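Local coordinates for protein BIS(5'-nucleosyl)-tetraphosphatase (Diadenosine tetraphosphatase), putative (Plasmodium falciparum, PDB 5CFJ) that probably hydrolyses diadenosine tetraphosphate asymmetrically, as a Nudix hydrolase thought to act on bis(5'-nucleosyl) tetraphosphates, at residues A[78-84]-A[96-102]; A[43-47]-A[130-136]; A[28-34]-A[122-126]. One frame throughout, in Å; residues are numbered along the deposited sequence. Where two conformers were deposited one is given.

Contact 1 of 3, residues A[78-84]-A[96-102]; sequences LLNYQKT and TTYYLAM
The ring of Tyr99 receives the amide of Gln82 at its edge, NE2 lying 3.6 Å from CE2 with the amide and ring planes 82° apart, in a beta hairpin of the Nudix fold. Gln82 runs extended beside the tyrosine and points the same way, its CG held between the backbone N and the carbonyl carbon (chi1 65°); a long polar residue suits this exposed position. The Tyr98 ring, turned to the other side of the sheet, carries Thr96 CG2 against one face. Leu100 CB comes obliquely up to the Tyr81 ring, while Leu100 CD2 packs against Tyr81 CB and, 3.9 Å away, Leu79 CD1. These apolar groups pack against helix 134-147, where Leu100 also touches Phe146.

Lys83 and Tyr98 form an antiparallel hydrogen-bonded pair, and Leu100 N donates almost straight to Tyr81 O (177°). The register shifts by two between Leu78 and Gln82, a beta bulge with Asn80 at the centre of an inverse gamma turn; a water donates to both Leu79 O and Leu100 O beside it. At the other end, beta-branched threonines suit an extended pair, and Thr84 OG1 and Thr97 OG1 share a hydrogen bond of 2.8 Å.

Contact 2 of 3, residues A[43-47]-A[130-136]; sequences HWTPP and YNLPESL. With SO4 (sulfate ion), chain B; SO4 (sulfate ion), chain C.
Trp44 and Tyr130 make a T-shaped (edge-to-face) pair where strand 44-50 of the Nudix fold meets the loop leading into helix 134-147. Starting at CB, Trp44 first touches a methyl group, Leu132 CD2, at 4.2 Å. Its CG stands anti to the carbonyl carbon (chi1 -65°), which brings one indole face up to the edge of the tyrosine. There CD2 and CE2, the two carbons shared by its fused rings, both lie 3.6 Å from Tyr130 CD2, which sits over the centre of the indole. Farther out, CZ2 and CH2 meet Tyr130 CE2. The planes are 88° apart, so the tyrosine C-H edge is directed at the indole pi cloud, for which a broad tryptophan face is well suited. At the indole edge, NE1 donates to O3 of one sulfate ion (3.1 Å) and more weakly to its O2; Lys36 binds this anion too.

The backbone of Trp44 is tied across the contact by a water hydrogen-bonded to both Trp44 N and Tyr130 O. Leucines cover the strand beyond: Leu132 CD2 comes within 3.5 Å of Trp44 O, and Leu136 CD2 meets Pro46 CD at 4.1 Å. Proline fits both segments here, since Pro46 offers a compact apolar ring and Pro133 occupies the N-cap position immediately before the helix. Thr45 OG1 donates to the carbonyl of the next residue, Pro46 O, so this buried hydroxyl is satisfied locally.

His43, next to the tryptophan, binds a second sulfate, which is also held by Tyr87, Lys48 and Lys94. Such cationic surroundings are consistent with a place that accepts anions, although the sulfates probably come from the crystallisation liquor. The anion lies at the imidazole edge, with His43 NE2 donating to its O1 over 2.8 Å at 164°.

Contact 3 of 3, residues A[28-34]-A[122-126]; sequences NKFEFLF and IGSHE
Ile122 lays its CD1 methyl over one face of the Phe34 ring, 3.8 Å from the centroid and 16° off the ring normal, a CH-pi contact at the edge of the Nudix fold's mixed beta sheet. The two side chains cross at about a right angle. Placing CG1 between the backbone N and the carbonyl carbon (chi1 66°) sends the longer branch of the isoleucine toward the phenylalanine, and CG1 itself packs 3.7 Å from Phe34 CD2. Isoleucine suits the position twice over: beta branching favours an extended backbone, while its ethyl arm supplies the C-H groups that meet the ring.

Behind this apolar contact, Ile122 and Phe32 form an antiparallel hydrogen-bonded pair that joins the end of strand 116-122 to strand 30-37. Each donates its N to the other's O, with Ile122 N reaching Phe32 O at 2.9 Å. Ile122 O also receives a CA-H contact from Glu31. The Phe32 ring has this same carbonyl oxygen near its edge, and packs beyond it on helix 134-147 and strand 6-16.

After Gly123 the chain leaves the pairing for a short 3-10 turn. Glu126 N donates to Gly123 O, while Glu126 OE2 accepts from Gly123 N on the anti side of the carboxylate, so backbone and side chain of one residue close the turn together. In the conformer modelled here Ser124 OG hydrogen-bonds Glu144 of helix 134-147.

The glutamates Glu31 and Glu126 keep their nearest carboxylate oxygens, both OE2, 5.5 Å apart; like charges at this separation would probably be eased by the salt bridge of Glu31 OE1 to Arg15. Between the acids sits a water, hydrogen-bonded to Glu31 OE2 at 2.9 Å and to Glu126 OE2 at 2.7 Å.

Contact 2 is the buried one of the three; contacts 1 and 3 are partly buried and include exposed residues. All touch the same mixed sheet; contact 2 includes the first turn of helix 134-147, and side chains of contacts 1 and 3 pack on it. Contact 1 is a local hairpin knit by regular backbone bonds, contact 3 joins chain-distant strands by a single bridge, and contact 2 has no direct hydrogen bond between its segments, relying on aromatic and aliphatic packing plus a water. Phe34 connects contacts 2 and 3 by meeting Thr45 and Leu132, while Tyr98 of contact 1 packs on Pro46 and Leu136. Leu100 packs on Phe32, carrying the apolar packing from contact 1 to contact 3.

Contact 1 of 3, residues A[78-84]-A[96-102]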
loop_
_atom_site.group_PDB
_atom_site.type_symbol
_atom_site.label_atom_id
_atom_site.label_comp_id
_atom_site.label_asym_id
_atom_site.label_seq_id
_atom_site.Cartn_x
_atom_site.Cartn_y
_atom_site.Cartn_z
ATOM N N LEU A 78 -4.306 2.828 -12.339
ATOM C CA LEU A 78 -5.292 2.582 -11.300
ATOM C C LEU A 78 -6.221 1.479 -11.765
ATOM O O LEU A 78 -6.778 1.541 -12.861
ATOM C CB LEU A 78 -6.067 3.857 -10.959
ATOM C CG LEU A 78 -5.272 4.950 -10.238
ATOM C CD1 LEU A 78 -5.996 6.286 -10.316
ATOM C CD2 LEU A 78 -5.016 4.567 -8.791
ATOM N N LEU A 79 -6.374 0.461 -10.934
ATOM C CA LEU A 79 -7.229 -0.667 -11.275
ATOM C C LEU A 79 -8.540 -0.609 -10.515
ATOM O O LEU A 79 -8.680 0.108 -9.522
ATOM C CB LEU A 79 -6.518 -1.990 -10.989
ATOM C CG LEU A 79 -5.180 -2.135 -11.720
ATOM C CD1 LEU A 79 -4.511 -3.447 -11.346
ATOM C CD2 LEU A 79 -5.353 -2.030 -13.234
ATOM N N ASN A 80 -9.505 -1.388 -10.978
ATOM C CA ASN A 80 -10.842 -1.357 -10.412
ATOM C C ASN A 80 -10.986 -2.231 -9.164
ATOM O O ASN A 80 -11.851 -3.103 -9.092
ATOM C CB ASN A 80 -11.846 -1.788 -11.468
ATOM C CG ASN A 80 -13.252 -1.601 -11.013
ATOM O OD1 ASN A 80 -13.553 -0.624 -10.320
ATOM N ND2 ASN A 80 -14.126 -2.542 -11.357
ATOM N N TYR A 81 -10.136 -1.994 -8.175
ATOM C CA TYR A 81 -10.188 -2.732 -6.924
ATOM C C TYR A 81 -9.890 -1.785 -5.778
ATOM O O TYR A 81 -8.907 -1.051 -5.812
ATOM C CB TYR A 81 -9.188 -3.899 -6.919
ATOM C CG TYR A 81 -9.175 -4.660 -5.615
ATOM C CD1 TYR A 81 -8.399 -4.231 -4.544
ATOM C CD2 TYR A 81 -9.948 -5.792 -5.443
ATOM C CE1 TYR A 81 -8.397 -4.905 -3.331
ATOM C CE2 TYR A 81 -9.954 -6.476 -4.233
ATOM C CZ TYR A 81 -9.171 -6.027 -3.185
ATOM O OH TYR A 81 -9.166 -6.694 -1.987
ATOM N N GLN A 82 -10.733 -1.812 -4.757
ATOM C CA GLN A 82 -10.460 -1.085 -3.524
ATOM C C GLN A 82 -10.984 -1.878 -2.349
ATOM O O GLN A 82 -11.912 -2.684 -2.488
ATOM C CB GLN A 82 -11.096 0.299 -3.539
ATOM C CG GLN A 82 -12.611 0.254 -3.560
ATOM C CD GLN A 82 -13.242 1.624 -3.414
ATOM O OE1 GLN A 82 -13.860 1.930 -2.392
ATOM N NE2 GLN A 82 -13.106 2.451 -4.444
ATOM N N LYS A 83 -10.390 -1.658 -1.187
ATOM C CA LYS A 83 -10.908 -2.283 0.019
ATOM C C LYS A 83 -10.667 -1.382 1.205
ATOM O O LYS A 83 -9.595 -0.787 1.345
ATOM C CB LYS A 83 -10.277 -3.657 0.269
ATOM C CG LYS A 83 -10.976 -4.435 1.402
ATOM C CD LYS A 83 -10.433 -5.836 1.626
ATOM C CE LYS A 83 -11.258 -6.541 2.697
ATOM N NZ LYS A 83 -10.795 -7.930 2.979
ATOM N N THR A 84 -11.664 -1.315 2.075
ATOM C CA THR A 84 -11.561 -0.572 3.314
ATOM C C THR A 84 -11.351 -1.553 4.463
ATOM O O THR A 84 -12.100 -2.513 4.628
ATOM C CB THR A 84 -12.807 0.282 3.536
ATOM O OG1 THR A 84 -12.924 1.219 2.457
ATOM C CG2 THR A 84 -12.708 1.047 4.820
ATOM N N THR A 96 -8.786 2.361 6.916
ATOM C CA THR A 96 -7.896 2.707 5.821
ATOM C C THR A 96 -8.445 2.120 4.536
ATOM O O THR A 96 -8.767 0.943 4.491
ATOM C CB THR A 96 -6.472 2.204 6.055
ATOM O OG1 THR A 96 -5.964 2.793 7.257
ATOM C CG2 THR A 96 -5.585 2.596 4.888
ATOM N N THR A 97 -8.572 2.948 3.506
ATOM C CA THR A 97 -9.022 2.485 2.207
ATOM C C THR A 97 -7.844 2.432 1.255
ATOM O O THR A 97 -7.129 3.422 1.102
ATOM C CB THR A 97 -10.104 3.395 1.644
ATOM O OG1 THR A 97 -11.214 3.412 2.547
ATOM C CG2 THR A 97 -10.583 2.909 0.292
ATOM N N TYR A 98 -7.629 1.263 0.655
ATOM C CA TYR A 98 -6.570 1.069 -0.327
ATOM C C TYR A 98 -7.166 0.916 -1.714
ATOM O O TYR A 98 -8.155 0.200 -1.893
ATOM C CB TYR A 98 -5.738 -0.165 0.007
ATOM C CG TYR A 98 -4.918 -0.029 1.259
ATOM C CD1 TYR A 98 -3.726 0.688 1.256
ATOM C CD2 TYR A 98 -5.331 -0.615 2.455
ATOM C CE1 TYR A 98 -2.963 0.806 2.403
ATOM C CE2 TYR A 98 -4.571 -0.503 3.602
ATOM C CZ TYR A 98 -3.393 0.214 3.576
ATOM O OH TYR A 98 -2.620 0.339 4.716
ATOM N N TYR A 99 -6.536 1.577 -2.683
ATOM C CA TYR A 99 -6.917 1.517 -4.093
ATOM C C TYR A 99 -5.794 0.814 -4.829
ATOM O O TYR A 99 -4.649 1.235 -4.740
ATOM C CB TYR A 99 -7.131 2.921 -4.669
ATOM C CG TYR A 99 -8.098 3.771 -3.866
ATOM C CD1 TYR A 99 -7.647 4.549 -2.810
ATOM C CD2 TYR A 99 -9.457 3.779 -4.149
ATOM C CE1 TYR A 99 -8.512 5.325 -2.066
ATOM C CE2 TYR A 99 -10.337 4.557 -3.404
ATOM C CZ TYR A 99 -9.851 5.316 -2.363
ATOM O OH TYR A 99 -10.697 6.087 -1.612
ATOM N N LEU A 100 -6.107 -0.257 -5.544
ATOM C CA LEU A 100 -5.084 -1.025 -6.248
ATOM C C LEU A 100 -4.573 -0.296 -7.481
ATOM O O LEU A 100 -5.356 0.269 -8.243
ATOM C CB LEU A 100 -5.649 -2.382 -6.652
ATOM C CG LEU A 100 -4.716 -3.404 -7.313
ATOM C CD1 LEU A 100 -3.603 -3.855 -6.374
ATOM C CD2 LEU A 100 -5.505 -4.601 -7.810
ATOM N N ALA A 101 -3.264 -0.321 -7.690
ATOM C CA ALA A 101 -2.680 0.231 -8.909
ATOM C C ALA A 101 -1.503 -0.624 -9.338
ATOM O O ALA A 101 -0.806 -1.178 -8.490
ATOM C CB ALA A 101 -2.239 1.669 -8.696
ATOM N N MET A 102 -1.284 -0.739 -10.642
ATOM C CA MET A 102 -0.137 -1.484 -11.130
ATOM C C MET A 102 0.922 -0.545 -11.675
ATOM O O MET A 102 0.683 0.255 -12.585
ATOM C CB MET A 102 -0.541 -2.488 -12.201
ATOM C CG MET A 102 0.579 -3.463 -12.527
ATOM S SD MET A 102 0.125 -4.594 -13.849
ATOM C CE MET A 102 -1.320 -5.390 -13.154
HETATM O O HOH W 1 -7.536 2.138 -8.107
#

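Contact 2 of 3, residues A[43-47]-A[130-136]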
loop_
_atom_site.group_PDB
_atom_site.type_symbol
_atom_site.label_atom_id
_atom_site.label_comp_id
_atom_site.label_asym_id
_atom_site.label_seq_id
_atom_site.Cartn_x
_atom_site.Cartn_y
_atom_site.Cartn_z
ATOM N N HIS A 43 6.872 -2.255 11.498
ATOM C CA HIS A 43 5.595 -1.797 10.963
ATOM C C HIS A 43 5.701 -1.482 9.477
ATOM O O HIS A 43 6.214 -0.434 9.090
ATOM C CB HIS A 43 5.117 -0.568 11.740
ATOM C CG HIS A 43 3.694 -0.189 11.458
ATOM N ND1 HIS A 43 2.627 -0.928 11.913
ATOM C CD2 HIS A 43 3.170 0.855 10.773
ATOM C CE1 HIS A 43 1.499 -0.357 11.515
ATOM N NE2 HIS A 43 1.801 0.726 10.829
ATOM N N TRP A 44 5.209 -2.407 8.660
ATOM C CA TRP A 44 5.263 -2.303 7.213
ATOM C C TRP A 44 3.860 -2.133 6.656
ATOM O O TRP A 44 2.980 -2.931 6.956
ATOM C CB TRP A 44 5.880 -3.560 6.621
ATOM C CG TRP A 44 7.322 -3.823 6.969
ATOM C CD1 TRP A 44 7.801 -4.413 8.111
ATOM C CD2 TRP A 44 8.462 -3.557 6.146
ATOM N NE1 TRP A 44 9.170 -4.511 8.050
ATOM C CE2 TRP A 44 9.600 -3.999 6.854
ATOM C CE3 TRP A 44 8.633 -2.986 4.880
ATOM C CZ2 TRP A 44 10.886 -3.888 6.334
ATOM C CZ3 TRP A 44 9.913 -2.879 4.368
ATOM C CH2 TRP A 44 11.020 -3.327 5.093
ATOM N N THR A 45 3.641 -1.101 5.848
ATOM C CA THR A 45 2.349 -0.900 5.191
ATOM C C THR A 45 2.562 -0.364 3.781
ATOM O O THR A 45 3.646 0.125 3.464
ATOM C CB THR A 45 1.441 0.113 5.954
ATOM O OG1 THR A 45 1.900 1.449 5.724
ATOM C CG2 THR A 45 1.379 -0.166 7.455
ATOM N N PRO A 46 1.518 -0.420 2.937
ATOM C CA PRO A 46 1.596 0.326 1.676
ATOM C C PRO A 46 1.620 1.832 1.950
ATOM O O PRO A 46 1.379 2.265 3.082
ATOM C CB PRO A 46 0.313 -0.090 0.933
ATOM C CG PRO A 46 -0.160 -1.342 1.638
ATOM C CD PRO A 46 0.249 -1.159 3.063
ATOM N N PRO A 47 1.928 2.636 0.924
ATOM C CA PRO A 47 1.835 4.092 1.069
ATOM C C PRO A 47 0.400 4.518 1.396
ATOM O O PRO A 47 -0.530 4.044 0.755
ATOM C CB PRO A 47 2.266 4.610 -0.307
ATOM C CG PRO A 47 2.925 3.439 -0.987
ATOM C CD PRO A 47 2.251 2.236 -0.454
ATOM N N TYR A 130 6.717 -10.431 7.342
ATOM C CA TYR A 130 6.737 -8.989 7.562
ATOM C C TYR A 130 5.766 -8.566 8.657
ATOM O O TYR A 130 5.530 -7.376 8.863
ATOM C CB TYR A 130 6.462 -8.257 6.243
ATOM C CG TYR A 130 7.716 -8.229 5.403
ATOM C CD1 TYR A 130 8.101 -9.336 4.661
ATOM C CD2 TYR A 130 8.557 -7.128 5.417
ATOM C CE1 TYR A 130 9.272 -9.334 3.927
ATOM C CE2 TYR A 130 9.720 -7.109 4.689
ATOM C CZ TYR A 130 10.079 -8.216 3.946
ATOM O OH TYR A 130 11.244 -8.193 3.217
ATOM N N ASN A 131 5.247 -9.559 9.382
ATOM C CA ASN A 131 4.365 -9.344 10.530
ATOM C C ASN A 131 3.144 -8.482 10.218
ATOM O O ASN A 131 2.705 -7.673 11.035
ATOM C CB ASN A 131 5.163 -8.742 11.686
ATOM C CG ASN A 131 6.275 -9.662 12.155
ATOM O OD1 ASN A 131 7.445 -9.285 12.171
ATOM N ND2 ASN A 131 5.911 -10.887 12.518
ATOM N N LEU A 132 2.581 -8.678 9.036
ATOM C CA LEU A 132 1.359 -7.973 8.683
ATOM C C LEU A 132 0.183 -8.475 9.493
ATOM O O LEU A 132 0.071 -9.678 9.736
ATOM C CB LEU A 132 1.035 -8.148 7.204
ATOM C CG LEU A 132 2.125 -7.756 6.206
ATOM C CD1 LEU A 132 1.550 -7.777 4.794
ATOM C CD2 LEU A 132 2.744 -6.404 6.534
ATOM N N PRO A 133 -0.710 -7.561 9.899
ATOM C CA PRO A 133 -1.968 -8.011 10.500
ATOM C C PRO A 133 -2.826 -8.748 9.473
ATOM O O PRO A 133 -2.620 -8.590 8.260
ATOM C CB PRO A 133 -2.635 -6.708 10.947
ATOM C CG PRO A 133 -2.058 -5.670 10.063
ATOM C CD PRO A 133 -0.638 -6.092 9.804
ATOM N N GLU A 134 -3.774 -9.544 9.954
ATOM C CA GLU A 134 -4.621 -10.346 9.084
ATOM C C GLU A 134 -5.316 -9.510 8.028
ATOM O O GLU A 134 -5.433 -9.935 6.885
ATOM C CB GLU A 134 -5.667 -11.101 9.900
ATOM C CG GLU A 134 -5.074 -12.230 10.705
ATOM C CD GLU A 134 -6.068 -12.902 11.633
ATOM O OE1 GLU A 134 -7.277 -12.591 11.565
ATOM O OE2 GLU A 134 -5.629 -13.747 12.436
ATOM N N SER A 135 -5.773 -8.323 8.405
ATOM C CA SER A 135 -6.470 -7.450 7.452
ATOM C C SER A 135 -5.632 -7.161 6.203
ATOM O O SER A 135 -6.126 -7.245 5.062
ATOM C CB SER A 135 -6.868 -6.136 8.132
ATOM O OG SER A 135 -5.748 -5.501 8.731
ATOM N N LEU A 136 -4.359 -6.839 6.421
ATOM C CA LEU A 136 -3.445 -6.519 5.328
ATOM C C LEU A 136 -3.024 -7.755 4.548
ATOM O O LEU A 136 -2.952 -7.725 3.314
ATOM C CB LEU A 136 -2.197 -5.806 5.850
ATOM C CG LEU A 136 -2.253 -4.290 5.949
ATOM C CD1 LEU A 136 -0.931 -3.754 6.445
ATOM C CD2 LEU A 136 -2.610 -3.686 4.595
HETATM S S SO4 B . -1.540 1.965 10.756
HETATM O O1 SO4 B . -0.318 2.285 10.025
HETATM O O2 SO4 B . -2.724 2.402 10.026
HETATM O O3 SO4 B . -1.599 0.523 10.975
HETATM O O4 SO4 B . -1.499 2.628 12.058
HETATM S S SO4 C . 11.883 -5.871 10.120
HETATM O O1 SO4 C . 12.943 -5.281 9.304
HETATM O O2 SO4 C . 11.122 -4.818 10.781
HETATM O O3 SO4 C . 10.982 -6.644 9.271
HETATM O O4 SO4 C . 12.477 -6.739 11.132
HETATM O O HOH W 2 4.484 -4.990 9.857
#

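Contact 3 of 3, residues A[28-34]-A[122-126]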
loop_
_atom_site.group_PDB
_atom_site.type_symbol
_atom_site.label_atom_id
_atom_site.label_comp_id
_atom_site.label_asym_id
_atom_site.label_seq_id
_atom_site.Cartn_x
_atom_site.Cartn_y
_atom_site.Cartn_z
ATOM N N ASN A 28 0.285 -15.552 -7.633
ATOM C CA ASN A 28 0.977 -15.120 -6.438
ATOM C C ASN A 28 2.176 -14.524 -7.147
ATOM O O ASN A 28 3.315 -14.470 -6.664
ATOM C CB ASN A 28 1.164 -16.288 -5.430
ATOM C CG ASN A 28 2.383 -17.197 -5.615
ATOM O OD1 ASN A 28 2.986 -17.321 -6.658
ATOM N ND2 ASN A 28 2.571 -18.040 -4.575
ATOM N N LYS A 29 1.813 -14.049 -8.350
ATOM C CA LYS A 29 2.700 -13.575 -9.418
ATOM C C LYS A 29 2.976 -12.083 -9.300
ATOM O O LYS A 29 3.611 -11.491 -10.175
ATOM C CB LYS A 29 2.078 -13.859 -10.800
ATOM C CG LYS A 29 1.614 -15.288 -10.991
ATOM N N PHE A 30 2.498 -11.475 -8.225
ATOM C CA PHE A 30 2.652 -10.039 -8.067
ATOM C C PHE A 30 3.393 -9.719 -6.795
ATOM O O PHE A 30 3.438 -10.523 -5.872
ATOM C CB PHE A 30 1.288 -9.359 -8.071
ATOM C CG PHE A 30 0.565 -9.511 -9.361
ATOM C CD1 PHE A 30 0.719 -8.578 -10.365
ATOM C CD2 PHE A 30 -0.226 -10.620 -9.595
ATOM C CE1 PHE A 30 0.064 -8.740 -11.577
ATOM C CE2 PHE A 30 -0.876 -10.787 -10.798
ATOM C CZ PHE A 30 -0.727 -9.846 -11.789
ATOM N N GLU A 31 3.985 -8.536 -6.761
ATOM C CA GLU A 31 4.591 -8.007 -5.554
ATOM C C GLU A 31 3.942 -6.672 -5.237
ATOM O O GLU A 31 3.449 -5.997 -6.134
ATOM C CB GLU A 31 6.103 -7.823 -5.722
ATOM C CG GLU A 31 6.873 -9.113 -5.857
ATOM C CD GLU A 31 8.299 -8.912 -6.348
ATOM O OE1 GLU A 31 8.568 -7.952 -7.110
ATOM O OE2 GLU A 31 9.165 -9.734 -5.983
ATOM N N PHE A 32 3.997 -6.282 -3.971
ATOM C CA PHE A 32 3.348 -5.090 -3.475
ATOM C C PHE A 32 4.364 -4.242 -2.737
ATOM O O PHE A 32 5.157 -4.768 -1.946
ATOM C CB PHE A 32 2.194 -5.458 -2.542
ATOM C CG PHE A 32 1.142 -6.305 -3.193
ATOM C CD1 PHE A 32 1.249 -7.692 -3.205
ATOM C CD2 PHE A 32 0.050 -5.713 -3.810
ATOM C CE1 PHE A 32 0.286 -8.467 -3.826
ATOM C CE2 PHE A 32 -0.922 -6.479 -4.416
ATOM C CZ PHE A 32 -0.807 -7.858 -4.423
ATOM N N LEU A 33 4.328 -2.932 -2.955
ATOM C CA LEU A 33 5.308 -2.055 -2.326
ATOM C C LEU A 33 4.934 -1.761 -0.883
ATOM O O LEU A 33 3.918 -1.126 -0.614
ATOM C CB LEU A 33 5.448 -0.750 -3.110
ATOM C CG LEU A 33 6.437 0.271 -2.544
ATOM C CD1 LEU A 33 7.845 -0.317 -2.497
ATOM C CD2 LEU A 33 6.421 1.558 -3.371
ATOM N N PHE A 34 5.774 -2.220 0.038
ATOM C CA PHE A 34 5.574 -1.983 1.461
ATOM C C PHE A 34 6.697 -1.122 2.016
ATOM O O PHE A 34 7.855 -1.267 1.630
ATOM C CB PHE A 34 5.450 -3.310 2.225
ATOM C CG PHE A 34 4.049 -3.827 2.276
ATOM C CD1 PHE A 34 3.383 -3.903 3.483
ATOM C CD2 PHE A 34 3.372 -4.191 1.117
ATOM C CE1 PHE A 34 2.080 -4.342 3.547
ATOM C CE2 PHE A 34 2.070 -4.635 1.178
ATOM C CZ PHE A 34 1.417 -4.707 2.395
ATOM N N ILE A 122 7.024 -6.957 -1.719
ATOM C CA ILE A 122 6.771 -8.272 -1.126
ATOM C C ILE A 122 5.613 -9.011 -1.791
ATOM O O ILE A 122 4.641 -8.418 -2.263
ATOM C CB ILE A 122 6.502 -8.161 0.400
ATOM C CG1 ILE A 122 5.203 -7.403 0.691
ATOM C CG2 ILE A 122 7.705 -7.527 1.106
ATOM C CD1 ILE A 122 4.766 -7.494 2.141
ATOM N N GLY A 123 5.736 -10.328 -1.842
ATOM C CA GLY A 123 4.638 -11.150 -2.297
ATOM C C GLY A 123 3.671 -11.402 -1.157
ATOM O O GLY A 123 4.020 -11.260 0.027
ATOM N N SER A 124 2.452 -11.785 -1.509
ATOM C CA SER A 124 1.444 -12.097 -0.508
ATOM C C SER A 124 1.932 -13.168 0.478
ATOM O O SER A 124 1.604 -13.121 1.661
ATOM C CB SER A 124 0.154 -12.550 -1.189
ATOM O OG SER A 124 0.375 -13.699 -1.988
ATOM N N HIS A 125 2.730 -14.117 -0.004
ATOM C CA HIS A 125 3.225 -15.198 0.852
ATOM C C HIS A 125 4.209 -14.736 1.918
ATOM O O HIS A 125 4.536 -15.494 2.828
ATOM C CB HIS A 125 3.883 -16.294 0.009
ATOM C CG HIS A 125 2.911 -17.113 -0.784
ATOM N ND1 HIS A 125 3.069 -18.468 -0.978
ATOM C CD2 HIS A 125 1.775 -16.768 -1.435
ATOM C CE1 HIS A 125 2.066 -18.924 -1.710
ATOM N NE2 HIS A 125 1.269 -17.912 -2.002
ATOM N N GLU A 126 4.685 -13.503 1.805
ATOM C CA GLU A 126 5.640 -12.959 2.755
ATOM C C GLU A 126 4.964 -12.220 3.900
ATOM O O GLU A 126 5.642 -11.652 4.759
ATOM C CB GLU A 126 6.606 -12.015 2.038
ATOM C CG GLU A 126 7.255 -12.624 0.819
ATOM C CD GLU A 126 8.427 -11.807 0.324
ATOM O OE1 GLU A 126 9.480 -11.799 0.997
ATOM O OE2 GLU A 126 8.293 -11.167 -0.735
HETATM O O HOH W 3 9.127 -10.848 -3.310
#